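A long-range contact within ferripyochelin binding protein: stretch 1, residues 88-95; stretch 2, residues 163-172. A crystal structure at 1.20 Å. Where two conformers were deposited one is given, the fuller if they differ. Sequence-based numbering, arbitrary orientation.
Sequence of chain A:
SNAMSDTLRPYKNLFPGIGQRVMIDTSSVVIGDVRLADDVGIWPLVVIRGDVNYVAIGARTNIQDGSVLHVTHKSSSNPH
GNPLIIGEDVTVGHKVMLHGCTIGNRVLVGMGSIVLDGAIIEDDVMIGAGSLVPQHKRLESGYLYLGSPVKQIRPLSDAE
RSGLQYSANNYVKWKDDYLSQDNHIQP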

ATOM      1  N   GLU A  88      -9.104  -1.676   2.012  1.00 13.65           N
ATOM      2  CA  GLU A  88      -9.191  -3.127   2.127  1.00 14.00           C
ATOM      3  C   GLU A  88      -9.121  -3.801   0.759  1.00 12.47           C
ATOM      4  O   GLU A  88      -9.540  -3.220  -0.249  1.00 12.82           O
ATOM      5  CB  GLU A  88     -10.520  -3.518   2.788  1.00 15.70           C
ATOM      6  CG  GLU A  88     -10.723  -2.847   4.127  1.00 17.90           C
ATOM      7  CD  GLU A  88     -11.898  -3.417   4.908  1.00 20.42           C
ATOM      8  OE1 GLU A  88     -12.840  -3.975   4.312  1.00 20.76           O
ATOM      9  OE2 GLU A  88     -11.879  -3.312   6.149  1.00 23.62           O
ATOM     10  N   ASP A  89      -8.597  -5.025   0.716  1.00 13.67           N
ATOM     11  CA  ASP A  89      -8.544  -5.825  -0.518  1.00 13.64           C
ATOM     12  C   ASP A  89      -7.796  -5.100  -1.629  1.00 11.54           C
ATOM     13  O   ASP A  89      -8.166  -5.188  -2.803  1.00 11.84           O
ATOM     14  CB  ASP A  89      -9.959  -6.213  -0.979  1.00 15.57           C
ATOM     15  CG  ASP A  89     -10.696  -7.043   0.056  1.00 17.56           C
ATOM     16  OD1 ASP A  89     -10.194  -8.127   0.427  1.00 19.75           O
ATOM     17  OD2 ASP A  89     -11.739  -6.582   0.550  1.00 21.11           O
ATOM     18  N   VAL A  90      -6.752  -4.372  -1.239  1.00 10.92           N
ATOM     19  CA  VAL A  90      -5.918  -3.647  -2.195  1.00 11.12           C
ATOM     20  C   VAL A  90      -4.713  -4.500  -2.566  1.00  9.32           C
ATOM     21  O   VAL A  90      -4.126  -5.157  -1.700  1.00 10.86           O
ATOM     22  CB  VAL A  90      -5.467  -2.274  -1.620  1.00 11.04           C
ATOM     23  CG1 VAL A  90      -4.424  -1.608  -2.506  1.00 11.38           C
ATOM     24  CG2 VAL A  90      -6.678  -1.361  -1.453  1.00 12.25           C
ATOM     25  N   THR A  91      -4.348  -4.468  -3.847  1.00  9.85           N
ATOM     26  CA  THR A  91      -3.136  -5.098  -4.338  1.00 10.44           C
ATOM     27  C   THR A  91      -2.145  -4.024  -4.739  1.00  9.41           C
ATOM     28  O   THR A  91      -2.337  -3.339  -5.746  1.00 11.15           O
ATOM     29  CB  THR A  91      -3.482  -6.016  -5.535  1.00 11.22           C
ATOM     30  OG1 THR A  91      -4.379  -7.047  -5.091  1.00 11.65           O
ATOM     31  CG2 THR A  91      -2.235  -6.676  -6.122  1.00 11.83           C
ATOM     32  N   VAL A  92      -1.128  -3.825  -3.906  1.00  9.45           N
ATOM     33  CA  VAL A  92      -0.030  -2.926  -4.247  1.00  9.14           C
ATOM     34  C   VAL A  92       1.074  -3.763  -4.890  1.00  8.99           C
ATOM     35  O   VAL A  92       1.715  -4.574  -4.229  1.00  9.40           O
ATOM     36  CB  VAL A  92       0.467  -2.134  -3.010  1.00  9.17           C
ATOM     37  CG1 VAL A  92       1.699  -1.291  -3.356  1.00 10.30           C
ATOM     38  CG2 VAL A  92      -0.678  -1.273  -2.449  1.00 10.74           C
ATOM     39  N   GLY A  93       1.266  -3.562  -6.191  1.00  8.56           N
ATOM     40  CA  GLY A  93       2.165  -4.389  -6.966  1.00  9.20           C
ATOM     41  C   GLY A  93       3.622  -4.272  -6.579  1.00  7.89           C
ATOM     42  O   GLY A  93       4.034  -3.382  -5.823  1.00  8.69           O
ATOM     43  N   HIS A  94       4.430  -5.146  -7.164  1.00  7.30           N
ATOM     44  CA  HIS A  94       5.851  -5.157  -6.846  1.00  7.73           C
ATOM     45  C   HIS A  94       6.467  -3.802  -7.156  1.00  7.08           C
ATOM     46  O   HIS A  94       6.123  -3.167  -8.161  1.00  7.42           O
ATOM     47  CB  HIS A  94       6.592  -6.193  -7.711  1.00  8.52           C
ATOM     48  CG  HIS A  94       5.950  -7.552  -7.773  1.00  8.30           C
ATOM     49  ND1 HIS A  94       6.085  -8.485  -6.765  1.00  9.40           N
ATOM     50  CD2 HIS A  94       5.230  -8.161  -8.754  1.00  8.88           C
ATOM     51  CE1 HIS A  94       5.441  -9.593  -7.109  1.00 10.30           C
ATOM     52  NE2 HIS A  94       4.920  -9.421  -8.313  1.00 10.26           N
ATOM     53  N   LYS A  95       7.429  -3.382  -6.344  1.00  7.80           N
ATOM     54  CA  LYS A  95       8.245  -2.215  -6.667  1.00  8.54           C
ATOM     55  C   LYS A  95       7.413  -0.956  -6.857  1.00  7.97           C
ATOM     56  O   LYS A  95       7.788  -0.078  -7.635  1.00 10.56           O
ATOM     57  CB  LYS A  95       9.132  -2.465  -7.893  1.00  9.31           C
ATOM     58  CG  LYS A  95      10.276  -3.433  -7.592  1.00 11.15           C
ATOM     59  CD  LYS A  95      11.143  -3.709  -8.832  1.00 15.03           C
ATOM     60  CE  LYS A  95      11.979  -2.546  -9.240  1.00 20.14           C
ATOM     61  NZ  LYS A  95      12.954  -2.259  -8.155  1.00 20.47           N
ATOM     62  N   GLY A 163     -11.781  -9.314 -10.983  1.00 15.67           N
ATOM     63  CA  GLY A 163     -10.372  -9.653 -10.843  1.00 15.36           C
ATOM     64  C   GLY A 163      -9.683  -8.886  -9.729  1.00 14.73           C
ATOM     65  O   GLY A 163      -8.701  -9.374  -9.171  1.00 15.21           O
ATOM     66  N   LEU A 164     -10.163  -7.685  -9.413  1.00 14.07           N
ATOM     67  CA  LEU A 164      -9.589  -6.925  -8.305  1.00 14.30           C
ATOM     68  C   LEU A 164      -9.763  -7.690  -6.992  1.00 13.94           C
ATOM     69  O   LEU A 164      -8.840  -7.782  -6.173  1.00 13.87           O
ATOM     70  CB  LEU A 164     -10.263  -5.566  -8.203  1.00 14.77           C
ATOM     71  CG  LEU A 164     -10.067  -4.689  -9.438  1.00 15.50           C
ATOM     72  CD1 LEU A 164     -10.916  -3.456  -9.287  1.00 16.96           C
ATOM     73  CD2 LEU A 164      -8.606  -4.272  -9.652  1.00 19.12           C
ATOM     74  N   GLN A 165     -10.955  -8.243  -6.792  1.00 14.65           N
ATOM     75  CA  GLN A 165     -11.207  -9.026  -5.591  1.00 15.68           C
ATOM     76  C   GLN A 165     -10.434 -10.349  -5.595  1.00 15.50           C
ATOM     77  O   GLN A 165      -9.891 -10.768  -4.568  1.00 15.54           O
ATOM     78  CB  GLN A 165     -12.706  -9.287  -5.442  1.00 17.74           C
ATOM     79  CG  GLN A 165     -13.067  -9.964  -4.122  1.00 19.61           C
ATOM     80  CD  GLN A 165     -12.800  -9.069  -2.918  1.00 22.80           C
ATOM     81  OE1 GLN A 165     -13.269  -7.931  -2.863  1.00 24.64           O
ATOM     82  NE2 GLN A 165     -12.036  -9.574  -1.954  1.00 22.54           N
ATOM     83  N   TYR A 166     -10.400 -11.000  -6.757  1.00 15.14           N
ATOM     84  CA  TYR A 166      -9.663 -12.252  -6.913  0.50 15.91           C
ATOM     85  C   TYR A 166      -8.185 -12.073  -6.553  1.00 14.04           C
ATOM     86  O   TYR A 166      -7.614 -12.912  -5.857  1.00 14.42           O
ATOM     87  CB  TYR A 166      -9.816 -12.811  -8.332  0.50 19.06           C
ATOM     88  CG  TYR A 166     -11.236 -13.191  -8.693  0.50 22.55           C
ATOM     89  CD1 TYR A 166     -12.167 -13.496  -7.709  0.50 24.83           C
ATOM     90  CD2 TYR A 166     -11.647 -13.242 -10.019  0.50 24.01           C
ATOM     91  CE1 TYR A 166     -13.466 -13.846  -8.035  0.50 26.03           C
ATOM     92  CE2 TYR A 166     -12.943 -13.586 -10.355  0.50 25.06           C
ATOM     93  CZ  TYR A 166     -13.851 -13.890  -9.357  0.50 26.32           C
ATOM     94  OH  TYR A 166     -15.151 -14.237  -9.676  0.50 28.81           O
ATOM     95  N   SER A 167      -7.580 -10.976  -6.992  1.00 13.61           N
ATOM     96  CA  SER A 167      -6.187 -10.693  -6.664  1.00 12.89           C
ATOM     97  C   SER A 167      -5.979 -10.617  -5.143  1.00 12.78           C
ATOM     98  O   SER A 167      -5.073 -11.241  -4.588  1.00 13.34           O
ATOM     99  CB  SER A 167      -5.772  -9.374  -7.313  1.00 12.78           C
ATOM    100  OG  SER A 167      -4.450  -9.022  -6.954  1.00 13.82           O
ATOM    101  N   ALA A 168      -6.831  -9.855  -4.466  1.00 12.96           N
ATOM    102  CA  ALA A 168      -6.706  -9.722  -3.023  1.00 14.40           C
ATOM    103  C   ALA A 168      -6.891 -11.085  -2.350  1.00 13.34           C
ATOM    104  O   ALA A 168      -6.137 -11.461  -1.428  1.00 14.20           O
ATOM    105  CB  ALA A 168      -7.725  -8.716  -2.484  1.00 14.76           C
ATOM    106  N   ASN A 169      -7.898 -11.833  -2.800  1.00 14.84           N
ATOM    107  CA  ASN A 169      -8.167 -13.162  -2.242  1.00 15.48           C
ATOM    108  C   ASN A 169      -6.958 -14.097  -2.400  1.00 14.48           C
ATOM    109  O   ASN A 169      -6.581 -14.814  -1.462  1.00 14.60           O
ATOM    110  CB  ASN A 169      -9.381 -13.812  -2.915  1.00 16.98           C
ATOM    111  CG  ASN A 169     -10.698 -13.096  -2.625  1.00 18.19           C
ATOM    112  OD1 ASN A 169     -10.787 -12.205  -1.780  1.00 17.91           O
ATOM    113  ND2 ASN A 169     -11.735 -13.507  -3.335  1.00 19.85           N
ATOM    114  N   ASN A 170      -6.365 -14.097  -3.593  1.00 14.61           N
ATOM    115  CA  ASN A 170      -5.205 -14.933  -3.863  1.00 14.80           C
ATOM    116  C   ASN A 170      -4.075 -14.586  -2.912  1.00 12.83           C
ATOM    117  O   ASN A 170      -3.431 -15.467  -2.344  1.00 13.70           O
ATOM    118  CB  ASN A 170      -4.712 -14.759  -5.304  1.00 15.51           C
ATOM    119  CG  ASN A 170      -5.641 -15.386  -6.317  1.00 17.86           C
ATOM    120  OD1 ASN A 170      -6.419 -16.276  -5.981  1.00 19.55           O
ATOM    121  ND2 ASN A 170      -5.555 -14.937  -7.571  1.00 18.83           N
ATOM    122  N   TYR A 171      -3.827 -13.288  -2.742  1.00 12.85           N
ATOM    123  CA  TYR A 171      -2.720 -12.857  -1.895  1.00 12.96           C
ATOM    124  C   TYR A 171      -2.946 -13.151  -0.411  1.00 13.43           C
ATOM    125  O   TYR A 171      -1.989 -13.407   0.314  1.00 13.57           O
ATOM    126  CB  TYR A 171      -2.329 -11.387  -2.153  1.00 12.69           C
ATOM    127  CG  TYR A 171      -1.113 -11.312  -3.056  1.00 12.72           C
ATOM    128  CD1 TYR A 171       0.168 -11.392  -2.516  1.00 13.75           C
ATOM    129  CD2 TYR A 171      -1.237 -11.232  -4.438  1.00 13.34           C
ATOM    130  CE1 TYR A 171       1.297 -11.381  -3.316  1.00 13.67           C
ATOM    131  CE2 TYR A 171      -0.101 -11.224  -5.260  1.00 13.69           C
ATOM    132  CZ  TYR A 171       1.157 -11.294  -4.682  1.00 13.96           C
ATOM    133  OH  TYR A 171       2.303 -11.267  -5.450  1.00 14.36           O
ATOM    134  N   VAL A 172      -4.193 -13.153   0.048  1.00 13.65           N
ATOM    135  CA  VAL A 172      -4.453 -13.603   1.414  1.00 15.45           C
ATOM    136  C   VAL A 172      -4.115 -15.100   1.538  1.00 14.71           C
ATOM    137  O   VAL A 172      -3.449 -15.529   2.484  1.00 15.90           O
ATOM    138  CB  VAL A 172      -5.920 -13.345   1.832  1.00 16.00           C
ATOM    139  CG1 VAL A 172      -6.267 -14.118   3.115  1.00 16.87           C
ATOM    140  CG2 VAL A 172      -6.147 -11.845   2.017  1.00 16.79           C
TER
HETATM  141  O   HOH W   1      -6.867  -6.074  -5.130  1.00 12.37           O
HETATM  142  O   HOH W   2      -9.431 -10.771   0.146  1.00 21.84           O

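The tightest link between the two stretches joins two hydroxyls: Ser-167 OG lies 2.7 Å from Thr-91 OG1, a short hydrogen bond between side chains whose CA-to-CB bonds both point toward the opposing stretch. Thr-91 OG1 also donates to water 1, 2.7 Å from the water oxygen. That water in turn donates to two backbone carbonyls, Asp-89 O and Leu-164 O, each 2.8 Å from it. Asp-89 O and Leu-164 O are 4.3 Å apart and, both being acceptors, cannot bond to each other; the water supplies the protons that bridge them. Leu-164 O also accepts the helical hydrogen bond from Ala-168 N, which is weak at 3.4 Å, and so serves both the helix and the water.

A second polar cluster surrounds the carboxylate of Asp-89. Gln-165 NE2 donates to Asp-89 OD1 over 3.3 Å, a weak bond, and more favourably to Asn-169 OD1, 2.9 Å away and one helical turn on. Water 2 closes the cluster, donating to Asp-89 OD1 and Asn-169 OD1, each at 2.8 Å. The amide and the water thus both offer protons to the same two oxygens.

Between these clusters the backbones come close. Stretch 1 runs from a loop into the short strand 91-92, while stretch 2 is helical throughout. The CA atoms of Asp-89 and Ala-168 are 5.0 Å apart, and their CB atoms meet at 3.7 Å, with Ala-168 CB also 3.6 Å from Asp-89 O. The small methyl side chain fits within this close approach. Val-90, between Asp-89 and Thr-91, points away from the helix.

Farther out, the side chain of His-94 starts sideways but its ring reaches Tyr-171, with His-94 CE1 3.9 Å from Tyr-171 OH, a van der Waals contact. Altogether the two stretches bury 294 Å², a modest area.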